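Local atomic coordinates of response regulator protein (Burkholderia pseudomallei, PDB entry 3RQI), a protein that probably serves as a two-component response regulator controlling transcription, with a phosphorylatable receiver domain joined to a Fis-type helix-turn-helix domain. Residues 81-86 with 113-118; 102-107 with 121-126. All blocks are in the same frame, centred on the assembly; numbering follows the deposited sequence.

Contact 1 (81-86 with 113-118). With SO4 (sulfate ion), chain D.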
loop_
_atom_site.group_PDB
_atom_site.type_symbol
_atom_site.label_atom_id
_atom_site.label_comp_id
_atom_site.label_asym_id
_atom_site.label_seq_id
_atom_site.Cartn_x
_atom_site.Cartn_y
_atom_site.Cartn_z
ATOM N N ARG A 81 10.775 16.017 1.460
ATOM C CA ARG A 81 10.379 14.598 1.634
ATOM C C ARG A 81 8.981 14.605 2.220
ATOM O O ARG A 81 8.716 15.325 3.161
ATOM C CB ARG A 81 11.341 13.878 2.585
ATOM C CG ARG A 81 12.832 14.017 2.310
ATOM C CD ARG A 81 13.390 13.136 1.231
ATOM N NE ARG A 81 12.989 11.716 1.302
ATOM C CZ ARG A 81 13.087 10.886 0.269
ATOM N NH1 ARG A 81 13.572 11.314 -0.900
ATOM N NH2 ARG A 81 12.687 9.627 0.380
ATOM N N ILE A 82 8.064 13.833 1.639
ATOM C CA ILE A 82 6.670 13.895 2.020
ATOM C C ILE A 82 6.211 12.502 2.443
ATOM O O ILE A 82 6.366 11.518 1.703
ATOM C CB ILE A 82 5.811 14.432 0.821
ATOM C CG1 ILE A 82 6.184 15.914 0.527
ATOM C CG2 ILE A 82 4.334 14.308 1.144
ATOM C CD1 ILE A 82 5.478 16.474 -0.696
ATOM N N LEU A 83 5.643 12.400 3.650
ATOM C CA LEU A 83 5.244 11.103 4.216
ATOM C C LEU A 83 3.746 11.185 4.535
ATOM O O LEU A 83 3.295 12.107 5.241
ATOM C CB LEU A 83 6.021 10.868 5.532
ATOM C CG LEU A 83 5.521 9.738 6.437
ATOM C CD1 LEU A 83 5.826 8.324 5.805
ATOM C CD2 LEU A 83 6.150 9.868 7.854
ATOM N N VAL A 84 2.976 10.237 4.041
ATOM C CA VAL A 84 1.573 10.073 4.517
ATOM C C VAL A 84 1.622 9.372 5.852
ATOM O O VAL A 84 2.323 8.347 6.036
ATOM C CB VAL A 84 0.681 9.251 3.540
ATOM C CG1 VAL A 84 -0.696 8.893 4.210
ATOM C CG2 VAL A 84 0.469 10.030 2.223
ATOM N N LEU A 85 0.945 9.957 6.827
ATOM C CA LEU A 85 0.921 9.365 8.184
ATOM C C LEU A 85 -0.559 9.277 8.602
ATOM O O LEU A 85 -1.222 10.312 8.799
ATOM C CB LEU A 85 1.736 10.243 9.160
ATOM C CG LEU A 85 1.702 9.791 10.641
ATOM C CD1 LEU A 85 2.260 8.378 10.776
ATOM C CD2 LEU A 85 2.504 10.771 11.474
ATOM N N THR A 86 -1.106 8.047 8.667
ATOM C CA THR A 86 -2.594 7.898 8.703
ATOM C C THR A 86 -3.128 6.814 9.622
ATOM O O THR A 86 -2.557 5.719 9.703
ATOM C CB THR A 86 -3.195 7.690 7.272
ATOM O OG1 THR A 86 -4.607 7.561 7.315
ATOM C CG2 THR A 86 -2.622 6.490 6.591
ATOM N N GLU A 113 10.969 8.699 16.070
ATOM C CA GLU A 113 12.091 7.992 15.405
ATOM C C GLU A 113 11.681 7.275 14.113
ATOM O O GLU A 113 12.378 7.374 13.093
ATOM C CB GLU A 113 12.809 7.015 16.368
ATOM N N SER A 114 10.540 6.587 14.132
ATOM C CA SER A 114 10.113 5.836 12.946
ATOM C C SER A 114 9.584 6.754 11.839
ATOM O O SER A 114 9.730 6.459 10.650
ATOM C CB SER A 114 9.125 4.748 13.304
ATOM O OG SER A 114 7.866 5.250 13.612
ATOM N N ILE A 115 9.004 7.875 12.259
ATOM C CA ILE A 115 8.530 8.889 11.300
ATOM C C ILE A 115 9.751 9.463 10.584
ATOM O O ILE A 115 9.774 9.494 9.357
ATOM C CB ILE A 115 7.697 10.000 12.008
ATOM C CG1 ILE A 115 6.331 9.434 12.368
ATOM C CG2 ILE A 115 7.506 11.255 11.082
ATOM C CD1 ILE A 115 5.563 10.301 13.318
ATOM N N LEU A 116 10.781 9.879 11.347
ATOM C CA LEU A 116 12.033 10.349 10.738
ATOM C C LEU A 116 12.685 9.289 9.836
ATOM O O LEU A 116 13.144 9.618 8.729
ATOM C CB LEU A 116 13.010 10.881 11.808
ATOM C CG LEU A 116 12.543 12.185 12.487
ATOM C CD1 LEU A 116 13.385 12.537 13.745
ATOM C CD2 LEU A 116 12.497 13.390 11.523
ATOM N N ALA A 117 12.730 8.031 10.303
ATOM C CA ALA A 117 13.294 6.926 9.501
ATOM C C ALA A 117 12.592 6.801 8.144
ATOM O O ALA A 117 13.243 6.659 7.081
ATOM C CB ALA A 117 13.210 5.573 10.295
ATOM N N ALA A 118 11.267 6.897 8.189
ATOM C CA ALA A 118 10.398 6.718 7.004
ATOM C C ALA A 118 10.577 7.852 5.993
ATOM O O ALA A 118 10.309 7.700 4.791
ATOM C CB ALA A 118 8.981 6.611 7.426
HETATM S S SO4 D . 13.487 7.465 -2.602
HETATM O O1 SO4 D . 13.390 7.070 -1.219
HETATM O O2 SO4 D . 14.868 7.256 -3.058
HETATM O O3 SO4 D . 12.549 6.647 -3.381
HETATM O O4 SO4 D . 13.140 8.882 -2.783
HETATM O O HOH W 1 11.547 8.144 2.443
#

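Contact 2 (102-107 with 121-126). With SO4 (sulfate ion), chain D.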
loop_
_atom_site.group_PDB
_atom_site.type_symbol
_atom_site.label_atom_id
_atom_site.label_comp_id
_atom_site.label_asym_id
_atom_site.label_seq_id
_atom_site.Cartn_x
_atom_site.Cartn_y
_atom_site.Cartn_z
ATOM N N ALA A 102 3.938 11.243 -3.058
ATOM C CA ALA A 102 4.437 10.953 -1.708
ATOM C C ALA A 102 5.679 10.072 -1.775
ATOM O O ALA A 102 5.763 9.122 -2.571
ATOM C CB ALA A 102 3.395 10.301 -0.845
ATOM N N ASP A 103 6.627 10.363 -0.898
ATOM C CA ASP A 103 7.819 9.538 -0.802
ATOM C C ASP A 103 7.639 8.255 0.021
ATOM O O ASP A 103 8.364 7.288 -0.190
ATOM C CB ASP A 103 9.016 10.354 -0.256
ATOM C CG ASP A 103 9.348 11.524 -1.128
ATOM O OD1 ASP A 103 9.866 11.292 -2.250
ATOM O OD2 ASP A 103 9.063 12.662 -0.728
ATOM N N ASN A 104 6.707 8.250 0.984
ATOM C CA ASN A 104 6.500 7.061 1.800
ATOM C C ASN A 104 5.162 7.146 2.506
ATOM O O ASN A 104 4.432 8.155 2.382
ATOM C CB ASN A 104 7.646 6.890 2.832
ATOM C CG ASN A 104 7.905 5.450 3.183
ATOM O OD1 ASN A 104 7.159 4.531 2.768
ATOM N ND2 ASN A 104 8.971 5.226 3.968
ATOM N N TYR A 105 4.824 6.095 3.251
ATOM C CA TYR A 105 3.478 6.018 3.821
ATOM C C TYR A 105 3.604 5.174 5.066
ATOM O O TYR A 105 4.223 4.111 5.035
ATOM C CB TYR A 105 2.563 5.366 2.774
ATOM C CG TYR A 105 1.072 5.161 3.091
ATOM C CD1 TYR A 105 0.104 5.834 2.336
ATOM C CD2 TYR A 105 0.655 4.267 4.111
ATOM C CE1 TYR A 105 -1.262 5.619 2.545
ATOM C CE2 TYR A 105 -0.699 4.051 4.345
ATOM C CZ TYR A 105 -1.645 4.720 3.552
ATOM O OH TYR A 105 -2.968 4.502 3.775
ATOM N N LEU A 106 3.091 5.680 6.185
ATOM C CA LEU A 106 3.125 4.957 7.474
ATOM C C LEU A 106 1.778 4.970 8.170
ATOM O O LEU A 106 1.054 5.984 8.171
ATOM C CB LEU A 106 4.116 5.620 8.419
ATOM C CG LEU A 106 5.610 5.324 8.394
ATOM C CD1 LEU A 106 6.132 5.948 9.710
ATOM C CD2 LEU A 106 5.880 3.825 8.331
ATOM N N ALA A 107 1.418 3.808 8.725
ATOM C CA ALA A 107 0.249 3.733 9.614
ATOM C C ALA A 107 0.519 4.318 10.995
ATOM O O ALA A 107 1.588 4.066 11.598
ATOM C CB ALA A 107 -0.208 2.273 9.751
ATOM N N THR A 121 15.944 8.930 2.455
ATOM C CA THR A 121 16.150 8.333 1.127
ATOM C C THR A 121 16.220 6.808 1.239
ATOM O O THR A 121 16.829 6.276 2.166
ATOM C CB THR A 121 17.443 8.844 0.457
ATOM O OG1 THR A 121 18.574 8.483 1.255
ATOM C CG2 THR A 121 17.391 10.357 0.324
ATOM N N ASN A 122 15.590 6.130 0.292
ATOM C CA ASN A 122 15.627 4.659 0.186
ATOM C C ASN A 122 14.844 3.929 1.293
ATOM O O ASN A 122 14.880 2.695 1.339
ATOM C CB ASN A 122 17.056 4.116 0.135
ATOM C CG ASN A 122 17.856 4.629 -1.073
ATOM O OD1 ASN A 122 17.420 4.497 -2.234
ATOM N ND2 ASN A 122 19.056 5.182 -0.806
ATOM N N ALA A 123 14.142 4.669 2.150
ATOM C CA ALA A 123 13.431 3.996 3.266
ATOM C C ALA A 123 12.414 2.987 2.782
ATOM O O ALA A 123 12.355 1.847 3.297
ATOM C CB ALA A 123 12.787 5.019 4.211
ATOM N N SER A 124 11.658 3.367 1.748
ATOM C CA SER A 124 10.662 2.462 1.165
ATOM C C SER A 124 11.263 1.156 0.651
ATOM O O SER A 124 10.674 0.091 0.852
ATOM C CB SER A 124 9.779 3.148 0.071
ATOM O OG SER A 124 10.574 3.593 -1.039
ATOM N N GLU A 125 12.416 1.242 -0.019
ATOM C CA GLU A 125 13.036 0.021 -0.555
ATOM C C GLU A 125 13.415 -0.922 0.582
ATOM O O GLU A 125 13.157 -2.121 0.467
ATOM C CB GLU A 125 14.233 0.322 -1.474
ATOM C CG GLU A 125 14.908 -0.910 -2.148
ATOM C CD GLU A 125 13.937 -1.917 -2.738
ATOM O OE1 GLU A 125 13.830 -3.043 -2.190
ATOM O OE2 GLU A 125 13.281 -1.594 -3.749
ATOM N N VAL A 126 13.981 -0.398 1.671
ATOM C CA VAL A 126 14.320 -1.231 2.861
ATOM C C VAL A 126 13.067 -1.853 3.484
ATOM O O VAL A 126 13.032 -3.045 3.835
ATOM C CB VAL A 126 15.061 -0.396 3.940
ATOM C CG1 VAL A 126 15.445 -1.272 5.166
ATOM C CG2 VAL A 126 16.346 0.124 3.360
HETATM S S SO4 D . 13.487 7.465 -2.602
HETATM O O1 SO4 D . 13.390 7.070 -1.219
HETATM O O2 SO4 D . 14.868 7.256 -3.058
HETATM O O3 SO4 D . 12.549 6.647 -3.381
HETATM O O4 SO4 D . 13.140 8.882 -2.783
#

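Contact 1 (81-86 with 113-118)
Ile-115 of helix 113-118 meets two leucines of strand 81-86, and its chain divides the work from CB outward. One branch, the methyl CG2, lies anti to the backbone N and touches Leu-83 CD2 at 3.8 Å. The other leaves through CG1 (chi1 -74°), which has Leu-85 CD2 at 4.2 Å, and runs extended to CD1, where the same leucine methyl closes to 3.6 Å. Each leucine crosses the isoleucine at about a right angle, and the touching is done by methyl ends. Leu-83 is itself forked: while CD2 faces Ile-115, CD1 rests against Ala-118 CB at 3.9 Å, one helical turn further on. Strand and helix run at 132° to each other. On the other side of the strand, Thr-86 OG1 bonds the phosphorylated aspartate at position 58, as the switch threonine of receiver domains does.

At the polar end, water 1 accepts from Arg-81 NH2 and donates to Ala-118 O, 2.7 Å away. Bent at chi2 and chi3, the arginine also presents its guanidinium edge to a sulfate, probably from the crystallisation liquor, with NH1 3.1 Å from O4 and NH2 bonding both O1 and O4; its NE is held by Leu-119 O. The chemistry thus separates: direct contact between strand and helix is wholly apolar and buried, whereas the one polar link found between them passes through a water, at the Arg-81 end.

Contact 2 (102-107 with 121-126)
The amide of Asn-104 is the flat group that meets helix 123-126. Ser-124 lies over one face, its CB 4.0 Å from OD1 and its backbone N 4.0 Å from ND2, while Leu-83 of the adjoining strand lies on the opposite side. Ala-123 CB sits beyond the nitrogen end, 3.8 Å from ND2 and displaced toward the Ser-124 side. With chi2 near 0° (-7°), OD1 is turned back toward its own backbone and takes a weak 2.9 Å bond from Tyr-105 N, which is tilted out of the amide plane. Outside the two segments ND2 is bonded to Ala-118 O and Gln-127 OE1, so polar partners grip both ends of the amide and fix which end is which. Across the contact itself there is no hydrogen bond.

The start of the helix meets an anion: Asn-122 N, at the N-cap position, bonds sulfate O1 at 2.8 Å and 150°, where the helix end may add some electrostatic attraction. Lys-99 of the second subunit shares the sulfate and bonds Asp-103 O and Ser-124 OG, a hydroxyl that Gln-96 of that subunit also bonds. Strand 104-107 is one of the two edge strands of the parallel sheet, next to strand 81-86; helix 123-133 flanks its start, with helix 112-118 just before it in the chain.

Contacts 1 and 2 have centres 7 Å apart and interlock along the chain, the segments coming in the order 81-86, 102-107, 113-118, 121-126. Strands 81-86 and 104-107 are parallel neighbours in the receiver sheet, connected through helix 91-100 as a beta-alpha-beta unit, and helices 112-118 and 123-133 follow each other directly. Hydrogen bonds tie the two contacts together: Val-84 O with Leu-106 N, and Ile-82 N with Asp-103 OD2. The sulfate touches both. The apolar part of contact 1 lies in the receiver interior; contact 2, at the sheet edge, has more residues within reach of the second subunit, though both touch it, consistent with the dimer surface used by many response regulators.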